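Local coordinates for endo-1,4-beta-xylanase (Pseudoalteromonas haloplanktis, PDB 1H12), which hydrolyses xylan as a cold-adapted family 8 glycoside hydrolase and probably also cleaves internal beta-1,4-glucosidic linkages of cellulose and related glucans, at residues Trp249-Arg257 against Gln271-Ala282; His302-Gly311 against Ala351-Gln360. All coordinates share one frame; numbering follows the deposited sequence. Where two conformers were deposited one is given.

Contact 1: Trp249-Arg257 against Gln271-Ala282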
ATOM      1  N   TRP A 249       0.167   1.578  23.099  1.00  9.37           N
ATOM      2  CA  TRP A 249       0.919   2.801  22.980  1.00  9.79           C
ATOM      3  C   TRP A 249       0.934   3.422  21.605  1.00  9.28           C
ATOM      4  O   TRP A 249       1.952   3.893  21.122  1.00 10.61           O
ATOM      5  CB  TRP A 249       2.322   2.645  23.622  1.00 10.86           C
ATOM      6  CG  TRP A 249       2.212   2.396  25.079  1.00 11.24           C
ATOM      7  CD1 TRP A 249       2.428   1.214  25.759  1.00 12.93           C
ATOM      8  CD2 TRP A 249       1.759   3.326  26.076  1.00 12.48           C
ATOM      9  NE1 TRP A 249       2.203   1.385  27.119  1.00 14.58           N
ATOM     10  CE2 TRP A 249       1.746   2.653  27.318  1.00 14.14           C
ATOM     11  CE3 TRP A 249       1.336   4.655  26.018  1.00 14.24           C
ATOM     12  CZ2 TRP A 249       1.379   3.282  28.505  1.00 15.64           C
ATOM     13  CZ3 TRP A 249       0.969   5.287  27.232  1.00 16.07           C
ATOM     14  CH2 TRP A 249       0.998   4.560  28.439  1.00 17.55           C
ATOM     15  N   ASN A 250      -0.266   3.470  21.010  1.00  9.13           N
ATOM     16  CA  ASN A 250      -0.575   4.384  19.907  1.00  9.55           C
ATOM     17  C   ASN A 250      -0.074   3.962  18.553  1.00  8.70           C
ATOM     18  O   ASN A 250      -0.225   4.697  17.605  1.00 10.63           O
ATOM     19  CB  ASN A 250      -0.132   5.813  20.228  1.00 10.94           C
ATOM     20  CG  ASN A 250      -0.634   6.219  21.626  1.00 12.47           C
ATOM     21  OD1 ASN A 250      -1.794   6.141  21.874  1.00 14.15           O
ATOM     22  ND2 ASN A 250       0.234   6.582  22.483  1.00 18.76           N
ATOM     23  N   LEU A 251       0.467   2.760  18.409  1.00  8.53           N
ATOM     24  CA  LEU A 251       0.832   2.207  17.100  1.00  7.87           C
ATOM     25  C   LEU A 251      -0.167   1.147  16.702  1.00  7.74           C
ATOM     26  O   LEU A 251      -0.524   0.262  17.492  1.00  8.15           O
ATOM     27  CB  LEU A 251       2.260   1.627  17.091  1.00  8.47           C
ATOM     28  CG  LEU A 251       3.379   2.619  17.246  1.00  9.20           C
ATOM     29  CD1 LEU A 251       4.716   1.896  17.240  1.00  9.54           C
ATOM     30  CD2 LEU A 251       3.335   3.691  16.142  1.00 10.16           C
ATOM     31  N   PRO A 252      -0.608   1.176  15.430  1.00  7.79           N
ATOM     32  CA  PRO A 252      -1.479   0.140  14.927  1.00  7.51           C
ATOM     33  C   PRO A 252      -0.720  -1.177  14.752  1.00  7.73           C
ATOM     34  O   PRO A 252       0.515  -1.187  14.758  1.00  8.32           O
ATOM     35  CB  PRO A 252      -1.937   0.717  13.592  1.00  8.33           C
ATOM     36  CG  PRO A 252      -0.715   1.486  13.125  1.00  8.53           C
ATOM     37  CD  PRO A 252      -0.143   2.108  14.388  1.00  7.63           C
ATOM     38  N   THR A 253      -1.476  -2.271  14.579  1.00  7.72           N
ATOM     39  CA  THR A 253      -0.895  -3.602  14.599  1.00  7.51           C
ATOM     40  C   THR A 253      -1.088  -4.340  13.271  1.00  7.25           C
ATOM     41  O   THR A 253      -1.889  -3.945  12.420  1.00  7.76           O
ATOM     42  CB  THR A 253      -1.389  -4.428  15.781  1.00  7.59           C
ATOM     43  OG1 THR A 253      -2.767  -4.777  15.629  1.00  8.95           O
ATOM     44  CG2 THR A 253      -1.241  -3.651  17.078  1.00  9.50           C
ATOM     45  N   PHE A 254      -0.345  -5.419  13.139  1.00  6.91           N
ATOM     46  CA  PHE A 254      -0.379  -6.319  11.999  1.00  7.38           C
ATOM     47  C   PHE A 254      -1.787  -6.837  11.702  1.00  6.99           C
ATOM     48  O   PHE A 254      -2.295  -6.730  10.594  1.00  7.54           O
ATOM     49  CB  PHE A 254       0.621  -7.454  12.294  1.00  7.48           C
ATOM     50  CG  PHE A 254       0.602  -8.613  11.357  1.00  7.60           C
ATOM     51  CD1 PHE A 254       0.281  -8.505  10.006  1.00  8.56           C
ATOM     52  CD2 PHE A 254       0.933  -9.879  11.842  1.00  8.98           C
ATOM     53  CE1 PHE A 254       0.281  -9.645   9.183  1.00 10.34           C
ATOM     54  CE2 PHE A 254       0.930 -11.007  11.042  1.00  9.29           C
ATOM     55  CZ  PHE A 254       0.595 -10.886   9.731  1.00 10.28           C
ATOM     56  N   LEU A 255      -2.419  -7.442  12.722  1.00  7.34           N
ATOM     57  CA  LEU A 255      -3.703  -8.084  12.580  1.00  7.33           C
ATOM     58  C   LEU A 255      -4.698  -7.525  13.586  1.00  7.88           C
ATOM     59  O   LEU A 255      -4.340  -7.120  14.694  1.00  8.54           O
ATOM     60  CB  LEU A 255      -3.597  -9.608  12.775  1.00  8.51           C
ATOM     61  CG  LEU A 255      -2.796 -10.327  11.699  1.00  8.30           C
ATOM     62  CD1 LEU A 255      -2.615 -11.780  12.064  1.00  9.86           C
ATOM     63  CD2 LEU A 255      -3.445 -10.204  10.321  1.00  9.86           C
ATOM     64  N   SER A 256      -5.982  -7.535  13.188  1.00  7.97           N
ATOM     65  CA  SER A 256      -7.060  -7.046  13.992  1.00  8.46           C
ATOM     66  C   SER A 256      -8.302  -7.886  13.807  1.00  8.46           C
ATOM     67  O   SER A 256      -8.565  -8.411  12.700  1.00  8.87           O
ATOM     68  CB  SER A 256      -7.401  -5.593  13.555  1.00  9.58           C
ATOM     69  OG  SER A 256      -8.453  -5.001  14.290  1.00 11.99           O
ATOM     70  N   ARG A 257      -9.120  -7.970  14.831  1.00  8.82           N
ATOM     71  CA  ARG A 257     -10.475  -8.462  14.677  1.00  9.26           C
ATOM     72  C   ARG A 257     -11.339  -7.411  14.009  1.00 10.34           C
ATOM     73  O   ARG A 257     -10.928  -6.258  13.837  1.00 10.53           O
ATOM     74  CB  ARG A 257     -11.058  -8.862  16.064  1.00 11.65           C
ATOM     75  CG  ARG A 257     -10.186  -9.874  16.752  1.00 12.48           C
ATOM     76  CD  ARG A 257     -10.042 -11.102  15.903  1.00 13.26           C
ATOM     77  NE  ARG A 257      -9.411 -12.235  16.597  1.00 14.61           N
ATOM     78  CZ  ARG A 257      -9.227 -13.400  16.045  1.00 15.79           C
ATOM     79  NH1 ARG A 257      -9.605 -13.618  14.789  1.00 17.49           N
ATOM     80  NH2 ARG A 257      -8.651 -14.389  16.702  1.00 19.50           N
ATOM     81  N   GLN A 271       1.605 -18.212  10.389  1.00 12.73           N
ATOM     82  CA  GLN A 271       1.593 -16.766  10.697  1.00 12.85           C
ATOM     83  C   GLN A 271       3.000 -16.327  10.922  1.00 13.87           C
ATOM     84  O   GLN A 271       3.783 -16.895  11.677  1.00 15.70           O
ATOM     85  CB  GLN A 271       0.754 -16.551  11.934  1.00 11.90           C
ATOM     86  CG  GLN A 271       0.631 -15.135  12.379  1.00 11.63           C
ATOM     87  CD  GLN A 271      -0.260 -14.985  13.595  1.00 10.55           C
ATOM     88  OE1 GLN A 271      -0.164 -13.907  14.334  1.00 12.50           O
ATOM     89  NE2 GLN A 271      -1.082 -15.920  13.822  1.00  9.38           N
ATOM     90  N   ALA A 272       3.375 -15.206  10.281  1.00 14.80           N
ATOM     91  CA  ALA A 272       4.782 -14.816  10.312  1.00 16.74           C
ATOM     92  C   ALA A 272       5.236 -14.143  11.613  1.00 15.65           C
ATOM     93  O   ALA A 272       6.359 -14.267  12.005  1.00 18.28           O
ATOM     94  CB  ALA A 272       5.019 -13.759   9.148  1.00 19.92           C
ATOM     95  N   ASN A 273       4.357 -13.397  12.278  1.00 13.69           N
ATOM     96  CA  ASN A 273       4.687 -12.578  13.463  1.00 13.04           C
ATOM     97  C   ASN A 273       3.460 -12.524  14.332  1.00 10.57           C
ATOM     98  O   ASN A 273       2.345 -12.641  13.800  1.00 10.47           O
ATOM     99  CB  ASN A 273       5.022 -11.078  12.961  1.00 13.89           C
ATOM    100  CG  ASN A 273       6.237 -11.001  12.211  1.00 16.90           C
ATOM    101  OD1 ASN A 273       7.335 -11.397  12.725  1.00 20.76           O
ATOM    102  ND2 ASN A 273       6.126 -10.587  11.009  1.00 18.86           N
ATOM    103  N   PRO A 274       3.630 -12.216  15.621  1.00  9.75           N
ATOM    104  CA  PRO A 274       2.470 -11.992  16.490  1.00  9.89           C
ATOM    105  C   PRO A 274       1.548 -10.926  15.947  1.00  8.77           C
ATOM    106  O   PRO A 274       1.979  -9.935  15.339  1.00  8.71           O
ATOM    107  CB  PRO A 274       3.084 -11.591  17.821  1.00 10.67           C
ATOM    108  CG  PRO A 274       4.430 -12.272  17.790  1.00 11.77           C
ATOM    109  CD  PRO A 274       4.881 -12.112  16.362  1.00 11.24           C
ATOM    110  N   GLY A 275       0.251 -11.105  16.189  1.00  8.51           N
ATOM    111  CA  GLY A 275      -0.722 -10.171  15.643  1.00  8.80           C
ATOM    112  C   GLY A 275      -0.661  -8.746  16.131  1.00  7.88           C
ATOM    113  O   GLY A 275      -1.064  -7.830  15.417  1.00  8.35           O
ATOM    114  N   GLN A 276      -0.114  -8.576  17.331  1.00  8.81           N
ATOM    115  CA  GLN A 276      -0.108  -7.264  17.972  1.00  8.57           C
ATOM    116  C   GLN A 276       1.153  -6.507  17.677  1.00  9.26           C
ATOM    117  O   GLN A 276       1.329  -5.371  18.161  1.00 10.23           O
ATOM    118  CB  GLN A 276      -0.335  -7.344  19.493  1.00 10.26           C
ATOM    119  CG  GLN A 276       0.885  -7.712  20.340  1.00 11.60           C
ATOM    120  CD  GLN A 276       1.280  -9.130  20.324  1.00 11.40           C
ATOM    121  OE1 GLN A 276       0.609  -9.981  19.708  1.00 11.24           O
ATOM    122  NE2 GLN A 276       2.325  -9.468  21.049  1.00 17.16           N
ATOM    123  N   TRP A 277       2.050  -7.060  16.881  1.00  8.65           N
ATOM    124  CA  TRP A 277       3.222  -6.279  16.512  1.00  8.76           C
ATOM    125  C   TRP A 277       2.863  -5.172  15.542  1.00  8.05           C
ATOM    126  O   TRP A 277       2.105  -5.369  14.600  1.00  8.47           O
ATOM    127  CB  TRP A 277       4.252  -7.172  15.789  1.00  9.67           C
ATOM    128  CG  TRP A 277       5.075  -8.021  16.689  1.00 10.35           C
ATOM    129  CD1 TRP A 277       4.875  -8.278  18.006  1.00 12.12           C
ATOM    130  CD2 TRP A 277       6.283  -8.692  16.339  1.00 11.83           C
ATOM    131  NE1 TRP A 277       5.891  -9.072  18.487  1.00 13.94           N
ATOM    132  CE2 TRP A 277       6.769  -9.306  17.487  1.00 14.43           C
ATOM    133  CE3 TRP A 277       6.977  -8.825  15.176  1.00 13.32           C
ATOM    134  CZ2 TRP A 277       7.956 -10.033  17.517  1.00 17.65           C
ATOM    135  CZ3 TRP A 277       8.193  -9.542  15.205  1.00 17.65           C
ATOM    136  CH2 TRP A 277       8.626 -10.113  16.390  1.00 17.97           C
ATOM    137  N   TYR A 278       3.465  -3.998  15.789  1.00  8.58           N
ATOM    138  CA  TYR A 278       3.655  -2.998  14.768  1.00  8.10           C
ATOM    139  C   TYR A 278       4.862  -3.456  14.002  1.00  8.55           C
ATOM    140  O   TYR A 278       5.996  -3.416  14.510  1.00  9.00           O
ATOM    141  CB  TYR A 278       3.853  -1.611  15.393  1.00  8.87           C
ATOM    142  CG  TYR A 278       4.343  -0.543  14.455  1.00  7.67           C
ATOM    143  CD1 TYR A 278       3.480   0.204  13.694  1.00  7.85           C
ATOM    144  CD2 TYR A 278       5.687  -0.298  14.312  1.00  8.36           C
ATOM    145  CE1 TYR A 278       3.960   1.206  12.843  1.00  7.80           C
ATOM    146  CE2 TYR A 278       6.164   0.674  13.493  1.00  8.77           C
ATOM    147  CZ  TYR A 278       5.314   1.451  12.752  1.00  8.08           C
ATOM    148  OH  TYR A 278       5.831   2.442  11.936  1.00  8.47           O
ATOM    149  N   GLU A 279       4.651  -3.960  12.804  1.00  8.86           N
ATOM    150  CA  GLU A 279       5.693  -4.529  11.968  1.00  9.24           C
ATOM    151  C   GLU A 279       5.528  -4.002  10.546  1.00  9.11           C
ATOM    152  O   GLU A 279       4.952  -2.942  10.312  1.00  8.82           O
ATOM    153  CB  GLU A 279       5.741  -6.061  12.124  1.00  9.72           C
ATOM    154  CG  GLU A 279       4.426  -6.765  11.942  1.00  9.35           C
ATOM    155  CD  GLU A 279       3.653  -6.330  10.705  1.00  9.00           C
ATOM    156  OE1 GLU A 279       3.784  -6.941   9.613  1.00 10.18           O
ATOM    157  OE2 GLU A 279       2.943  -5.291  10.847  1.00  8.81           O
ATOM    158  N   PHE A 280       6.066  -4.715   9.561  1.00 10.04           N
ATOM    159  CA  PHE A 280       6.137  -4.220   8.210  1.00 10.05           C
ATOM    160  C   PHE A 280       4.787  -3.850   7.609  1.00  8.34           C
ATOM    161  O   PHE A 280       4.684  -2.801   6.997  1.00  9.13           O
ATOM    162  CB  PHE A 280       6.894  -5.253   7.365  1.00 12.11           C
ATOM    163  CG  PHE A 280       8.190  -5.707   8.111  1.00 16.79           C
ATOM    164  CD1 PHE A 280       9.277  -4.846   8.144  1.00 19.73           C
ATOM    165  CD2 PHE A 280       8.227  -6.867   8.955  1.00 20.37           C
ATOM    166  CE1 PHE A 280      10.441  -5.169   8.867  1.00 22.54           C
ATOM    167  CE2 PHE A 280       9.392  -7.152   9.661  1.00 23.89           C
ATOM    168  CZ  PHE A 280      10.467  -6.306   9.606  1.00 24.70           C
ATOM    169  N   ASP A 281       3.770  -4.694   7.758  1.00  8.40           N
ATOM    170  CA  ASP A 281       2.462  -4.327   7.271  1.00  7.85           C
ATOM    171  C   ASP A 281       1.962  -3.061   7.986  1.00  7.86           C
ATOM    172  O   ASP A 281       1.484  -2.120   7.360  1.00  7.98           O
ATOM    173  CB  ASP A 281       1.429  -5.435   7.450  1.00  7.90           C
ATOM    174  CG  ASP A 281       1.339  -6.408   6.318  1.00 11.99           C
ATOM    175  OD1 ASP A 281       2.174  -6.296   5.349  1.00 16.81           O
ATOM    176  OD2 ASP A 281       0.448  -7.270   6.294  1.00 10.69           O
ATOM    177  N   ALA A 282       2.065  -3.074   9.313  1.00  7.55           N
ATOM    178  CA  ALA A 282       1.535  -1.988  10.116  1.00  7.33           C
ATOM    179  C   ALA A 282       2.113  -0.656   9.767  1.00  7.14           C
ATOM    180  O   ALA A 282       1.452   0.374   9.952  1.00  7.46           O
ATOM    181  CB  ALA A 282       1.671  -2.300  11.586  1.00  7.80           C
TER

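Contact 2: His302-Gly311 against Ala351-Gln360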
ATOM      1  N   HIS A 302      -8.492  10.998  11.939  1.00  9.61           N
ATOM      2  CA  HIS A 302      -7.264  10.898  11.165  1.00  9.24           C
ATOM      3  C   HIS A 302      -6.130  11.600  11.889  1.00  8.95           C
ATOM      4  O   HIS A 302      -5.006  11.106  11.983  1.00  9.44           O
ATOM      5  CB  HIS A 302      -7.354  11.561   9.789  1.00  9.30           C
ATOM      6  CG  HIS A 302      -8.399  11.019   8.867  1.00  9.18           C
ATOM      7  ND1 HIS A 302      -9.715  11.431   8.908  1.00 12.75           N
ATOM      8  CD2 HIS A 302      -8.284  10.152   7.829  1.00  9.43           C
ATOM      9  CE1 HIS A 302     -10.335  10.822   7.910  1.00 12.00           C
ATOM     10  NE2 HIS A 302      -9.504  10.030   7.242  1.00 10.21           N
ATOM     11  N   LYS A 303      -6.432  12.794  12.375  1.00  9.61           N
ATOM     12  CA  LYS A 303      -5.437  13.657  13.011  1.00  9.82           C
ATOM     13  C   LYS A 303      -4.947  13.025  14.282  1.00  9.79           C
ATOM     14  O   LYS A 303      -3.742  13.021  14.563  1.00 10.70           O
ATOM     15  CB  LYS A 303      -6.057  15.039  13.251  1.00 10.45           C
ATOM     16  CG  LYS A 303      -6.474  15.759  12.011  1.00 12.19           C
ATOM     17  CD  LYS A 303      -7.377  17.006  12.371  1.00 15.93           C
ATOM     18  CE  LYS A 303      -7.986  17.617  11.323  1.00 19.47           C
ATOM     19  NZ  LYS A 303      -8.792  18.822  11.832  1.00 18.67           N
ATOM     20  N   SER A 304      -5.844  12.528  15.113  1.00  9.70           N
ATOM     21  CA  SER A 304      -5.448  11.892  16.353  1.00 10.41           C
ATOM     22  C   SER A 304      -4.598  10.650  16.080  1.00  9.23           C
ATOM     23  O   SER A 304      -3.598  10.397  16.735  1.00 10.41           O
ATOM     24  CB  SER A 304      -6.722  11.537  17.168  1.00 13.11           C
ATOM     25  OG  SER A 304      -6.405  10.872  18.351  1.00 15.31           O
ATOM     26  N   ALA A 305      -5.023   9.828  15.129  1.00  9.43           N
ATOM     27  CA  ALA A 305      -4.294   8.596  14.810  1.00  9.21           C
ATOM     28  C   ALA A 305      -2.852   8.907  14.451  1.00  8.53           C
ATOM     29  O   ALA A 305      -1.926   8.302  15.001  1.00  9.17           O
ATOM     30  CB  ALA A 305      -4.978   7.873  13.648  1.00  9.94           C
ATOM     31  N   VAL A 306      -2.680   9.844  13.523  1.00  8.38           N
ATOM     32  CA  VAL A 306      -1.310  10.145  13.096  0.50  9.01           C
ATOM     33  C   VAL A 306      -0.523  10.912  14.147  1.00  8.61           C
ATOM     34  O   VAL A 306       0.652  10.588  14.383  1.00  9.28           O
ATOM     35  CB  VAL A 306      -1.227  10.763  11.696  0.50 10.68           C
ATOM     36  CG1 VAL A 306      -2.022   9.862  10.699  0.50 10.52           C
ATOM     37  CG2 VAL A 306      -1.645  12.165  11.632  0.50 13.73           C
ATOM     38  N   ASN A 307      -1.114  11.902  14.763  1.00  9.45           N
ATOM     39  CA  ASN A 307      -0.383  12.678  15.740  1.00  9.80           C
ATOM     40  C   ASN A 307       0.108  11.776  16.879  1.00  9.79           C
ATOM     41  O   ASN A 307       1.253  11.912  17.328  1.00 10.42           O
ATOM     42  CB  ASN A 307      -1.252  13.806  16.323  1.00 10.60           C
ATOM     43  CG  ASN A 307      -1.478  14.960  15.392  1.00 11.52           C
ATOM     44  OD1 ASN A 307      -0.707  15.242  14.457  1.00 13.41           O
ATOM     45  ND2 ASN A 307      -2.552  15.731  15.684  1.00 12.96           N
ATOM     46  N   LYS A 308      -0.722  10.850  17.345  1.00  9.45           N
ATOM     47  CA  LYS A 308      -0.325   9.995  18.454  1.00 10.04           C
ATOM     48  C   LYS A 308       0.702   8.952  17.992  1.00  9.40           C
ATOM     49  O   LYS A 308       1.611   8.592  18.786  1.00  9.81           O
ATOM     50  CB  LYS A 308      -1.528   9.343  19.120  1.00 10.85           C
ATOM     51  CG  LYS A 308      -2.420  10.330  19.841  1.00 12.28           C
ATOM     52  CD  LYS A 308      -3.808   9.713  20.161  1.00 18.28           C
ATOM     53  CE  LYS A 308      -3.911   8.486  20.982  1.00 22.84           C
ATOM     54  NZ  LYS A 308      -3.374   8.863  22.364  1.00 26.53           N
ATOM     55  N   ALA A 309       0.564   8.401  16.797  1.00  8.73           N
ATOM     56  CA  ALA A 309       1.525   7.388  16.320  1.00  8.28           C
ATOM     57  C   ALA A 309       2.894   8.017  16.120  1.00  7.89           C
ATOM     58  O   ALA A 309       3.909   7.470  16.543  1.00  9.00           O
ATOM     59  CB  ALA A 309       1.011   6.758  15.051  1.00  8.81           C
ATOM     60  N   LEU A 310       2.934   9.138  15.414  1.00  8.93           N
ATOM     61  CA  LEU A 310       4.196   9.853  15.210  1.00  9.19           C
ATOM     62  C   LEU A 310       4.785  10.305  16.540  1.00  9.66           C
ATOM     63  O   LEU A 310       5.997  10.268  16.748  1.00 10.46           O
ATOM     64  CB  LEU A 310       4.023  11.030  14.251  1.00  9.84           C
ATOM     65  CG  LEU A 310       3.632  10.654  12.824  1.00  9.51           C
ATOM     66  CD1 LEU A 310       3.500  11.944  12.014  1.00 12.23           C
ATOM     67  CD2 LEU A 310       4.624   9.779  12.163  1.00 11.77           C
ATOM     68  N   GLY A 311       3.921  10.728  17.455  1.00  9.69           N
ATOM     69  CA  GLY A 311       4.385  11.091  18.786  1.00 10.17           C
ATOM     70  C   GLY A 311       5.046   9.928  19.479  1.00 10.19           C
ATOM     71  O   GLY A 311       6.104  10.105  20.138  1.00 10.45           O
ATOM     72  N   ALA A 351       1.925  10.061   6.115  1.00  8.29           N
ATOM     73  CA  ALA A 351       1.031  10.270   7.230  1.00  8.21           C
ATOM     74  C   ALA A 351       0.852  11.732   7.599  1.00  8.90           C
ATOM     75  O   ALA A 351      -0.168  12.120   8.161  1.00  9.33           O
ATOM     76  CB  ALA A 351       1.532   9.526   8.465  1.00  9.07           C
ATOM     77  N   LEU A 352       1.865  12.543   7.280  1.00  8.67           N
ATOM     78  CA  LEU A 352       1.808  13.985   7.565  1.00  9.27           C
ATOM     79  C   LEU A 352       0.678  14.705   6.916  1.00  9.91           C
ATOM     80  O   LEU A 352       0.310  15.803   7.363  1.00 11.06           O
ATOM     81  CB  LEU A 352       3.138  14.646   7.217  1.00  9.88           C
ATOM     82  CG  LEU A 352       4.338  14.127   7.989  1.00 10.71           C
ATOM     83  CD1 LEU A 352       5.587  14.776   7.400  1.00 10.85           C
ATOM     84  CD2 LEU A 352       4.184  14.415   9.495  1.00 13.19           C
ATOM     85  N   LEU A 353       0.066  14.145   5.879  1.00  9.17           N
ATOM     86  CA  LEU A 353      -1.126  14.729   5.272  1.00  9.33           C
ATOM     87  C   LEU A 353      -2.319  14.763   6.221  1.00  9.66           C
ATOM     88  O   LEU A 353      -3.301  15.435   5.935  1.00 11.04           O
ATOM     89  CB  LEU A 353      -1.436  14.016   3.967  1.00  9.42           C
ATOM     90  CG  LEU A 353      -0.404  14.184   2.872  1.00 10.48           C
ATOM     91  CD1 LEU A 353      -0.512  13.122   1.801  1.00 10.64           C
ATOM     92  CD2 LEU A 353      -0.536  15.588   2.228  1.00 12.43           C
ATOM     93  N   ALA A 354      -2.241  14.054   7.340  1.00 10.26           N
ATOM     94  CA  ALA A 354      -3.237  14.114   8.404  1.00 11.22           C
ATOM     95  C   ALA A 354      -2.685  14.749   9.680  1.00 12.92           C
ATOM     96  O   ALA A 354      -3.446  14.845  10.650  1.00 15.55           O
ATOM     97  CB  ALA A 354      -3.793  12.729   8.739  1.00 11.89           C
ATOM     98  N   SER A 355      -1.434  15.162   9.702  1.00 12.32           N
ATOM     99  CA  SER A 355      -0.788  15.720  10.930  1.00 13.91           C
ATOM    100  C   SER A 355      -1.178  17.192  11.118  1.00 13.28           C
ATOM    101  O   SER A 355      -1.373  17.931  10.159  1.00 14.10           O
ATOM    102  CB  SER A 355       0.754  15.673  10.767  1.00 14.14           C
ATOM    103  OG  SER A 355       1.406  16.343  11.926  1.00 19.21           O
ATOM    104  N   THR A 356      -1.227  17.586  12.392  1.00 13.19           N
ATOM    105  CA  THR A 356      -1.453  19.006  12.735  1.00 12.78           C
ATOM    106  C   THR A 356      -0.311  19.627  13.472  1.00 14.05           C
ATOM    107  O   THR A 356      -0.477  20.714  14.033  1.00 15.28           O
ATOM    108  CB  THR A 356      -2.775  19.162  13.514  1.00 13.34           C
ATOM    109  OG1 THR A 356      -2.721  18.425  14.736  1.00 14.25           O
ATOM    110  CG2 THR A 356      -3.948  18.706  12.779  1.00 15.00           C
ATOM    111  N   ASN A 357       0.846  18.972  13.487  1.00 14.01           N
ATOM    112  CA  ASN A 357       2.000  19.397  14.246  1.00 16.11           C
ATOM    113  C   ASN A 357       3.154  19.742  13.309  1.00 16.21           C
ATOM    114  O   ASN A 357       3.811  18.878  12.759  1.00 16.36           O
ATOM    115  CB  ASN A 357       2.377  18.305  15.248  1.00 17.67           C
ATOM    116  CG  ASN A 357       3.487  18.693  16.185  1.00 22.26           C
ATOM    117  OD1 ASN A 357       4.506  19.324  15.833  1.00 25.38           O
ATOM    118  ND2 ASN A 357       3.313  18.264  17.446  1.00 30.74           N
ATOM    119  N   ALA A 358       3.427  21.024  13.118  1.00 16.30           N
ATOM    120  CA  ALA A 358       4.459  21.473  12.183  1.00 16.28           C
ATOM    121  C   ALA A 358       5.823  21.022  12.592  1.00 16.24           C
ATOM    122  O   ALA A 358       6.650  20.708  11.713  1.00 16.85           O
ATOM    123  CB  ALA A 358       4.359  23.021  12.007  1.00 17.98           C
ATOM    124  N   GLY A 359       6.126  20.966  13.868  1.00 18.55           N
ATOM    125  CA  GLY A 359       7.392  20.466  14.334  1.00 20.23           C
ATOM    126  C   GLY A 359       7.627  18.985  13.966  1.00 18.94           C
ATOM    127  O   GLY A 359       8.712  18.637  13.495  1.00 20.85           O
ATOM    128  N   GLN A 360       6.638  18.169  14.173  1.00 19.75           N
ATOM    129  CA  GLN A 360       6.636  16.755  13.773  1.00 21.77           C
ATOM    130  C   GLN A 360       6.804  16.708  12.244  1.00 17.55           C
ATOM    131  O   GLN A 360       7.539  15.882  11.717  1.00 17.48           O
ATOM    132  CB  GLN A 360       5.303  15.963  14.144  1.00 25.33           C
ATOM    133  CG  GLN A 360       5.092  15.082  15.406  1.00 29.85           C
ATOM    134  CD  GLN A 360       3.618  14.578  15.576  1.00 24.79           C
ATOM    135  OE1 GLN A 360       3.260  13.932  16.539  1.00 26.39           O
ATOM    136  NE2 GLN A 360       2.744  14.946  14.654  1.00 32.56           N
TER

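Contact 1: Trp249-Arg257 against Gln271-Ala282
The backbone carbonyls of N273 and P274 meet the edge of the F254 ring, close to its plane. N273 O is 3.5 Å from F254 CE2. P274 begins a type I beta turn that ends at W277, and the turn presents carbonyls to the 249-257 loop. G275 O takes the N-H of L255 at 3.0 Å; the bond is nearly straight (170°) and uses a lone pair in the carbonyl plane. Q276 O rests against the methyl of T253, with CG2 at 3.3 Å. W277 O accepts from F254 N at 2.9 Å. These two backbone bonds tie the two segments together. At Y278 a side chain takes over from the carbonyls: L251 CD1 lies over one ring face, 3.9 Å from the ring centroid, a CH-pi contact. P252 O meets the edge of the same ring and is buried without a hydrogen-bond partner. E279 bends back on itself, its CG between the backbone N and the carbonyl carbon (chi1 52°). Its carboxylate lies beside F254, with OE2 3.5 Å from F254 CB, and is fixed by the N-H groups of D281 on OE1 and A282 on OE2. Replacing E279 with an alanine would probably leave these two N-H groups without their acceptors and open a gap beside F254. D281 OD2 reaches the F254 ring edge, 3.7 Å from CE1. The methyl of A282 packs against P252 O and the backbone of T253. Around this buried contact lie parts of the (alpha/alpha)6 barrel of family 8. L251 packs on A309, F312 and L313 of helix 300-318, and P252 on H239 and F240 of helix 219-243. Y278 bonds through its backbone to Y329 of strand 329-330.

Contact 2: His302-Gly311 against Ala351-Gln360
N307 and T356 join helix 300-318 to the link between helices 342-351 and 358-369 of the (alpha/alpha)6 barrel. This link holds an ST turn at S355 and the N-cap of the next helix at N357. The N307 amide grips T356 twice. Its OD1 accepts from T356 N at 3.2 Å, in the carbonyl plane and on a lone pair. Its ND2 donates to T356 OG1 at 2.9 Å, with the hydroxyl tilted 18° from the amide plane. T356 OG1 sits between its own backbone N and carbonyl carbon (chi1 61°), which puts the hydroxyl on the same side as the backbone N-H, so both meet one amide. The two side chains cross at about a right angle. Together the two bonds fix the rotation of the amide. S355 OG adds a weak bond to N307 OD1.

On one side of this polar grip, the methyl CG2 of T356 packs on K303 CD at 3.8 Å. A354 O is buried and has no hydrogen-bond partner; K303 CA makes a CA-H...O contact with it at 3.3 Å. The methyl of A354 meets H302 CB, while the H302 imidazole is held by D292 and Q299. One turn beyond N307, L310 CD1 packs on L352 CD2 at 3.6 Å. L310 also touches I286 of helix 283-296 and F364 of helix 358-369.

The second shell sets the link. S355 OG accepts the N-H of N357 at 3.1 Å and so closes the ST turn. N357 then caps helix 358-369: its OD1 takes Q360 N at 2.9 Å, with the donor 52° above the carbonyl plane of the N357 side chain.

Contacts 1 and 2 follow each other along the chain, with centres about 19 Å apart. They meet on helix 300-318. N250 O is 3.5 Å from A309 CB, and L251 CD2 is 3.8 Å from A309 O. N250 OD1 and K308 NZ share a weak hydrogen bond. Contact 1 does not touch the sugar: the Y278 side chain is about 12 Å from the bound xylose, and its links to the pocket are indirect. F280 O bonds to Y381, next to the pocket residue N382. Helix 342-351 begins at the pocket residue E342, bonds to Y278 OH through Q344, and leads into the 351-360 segment of contact 2, so one helix joins the pocket to both contacts.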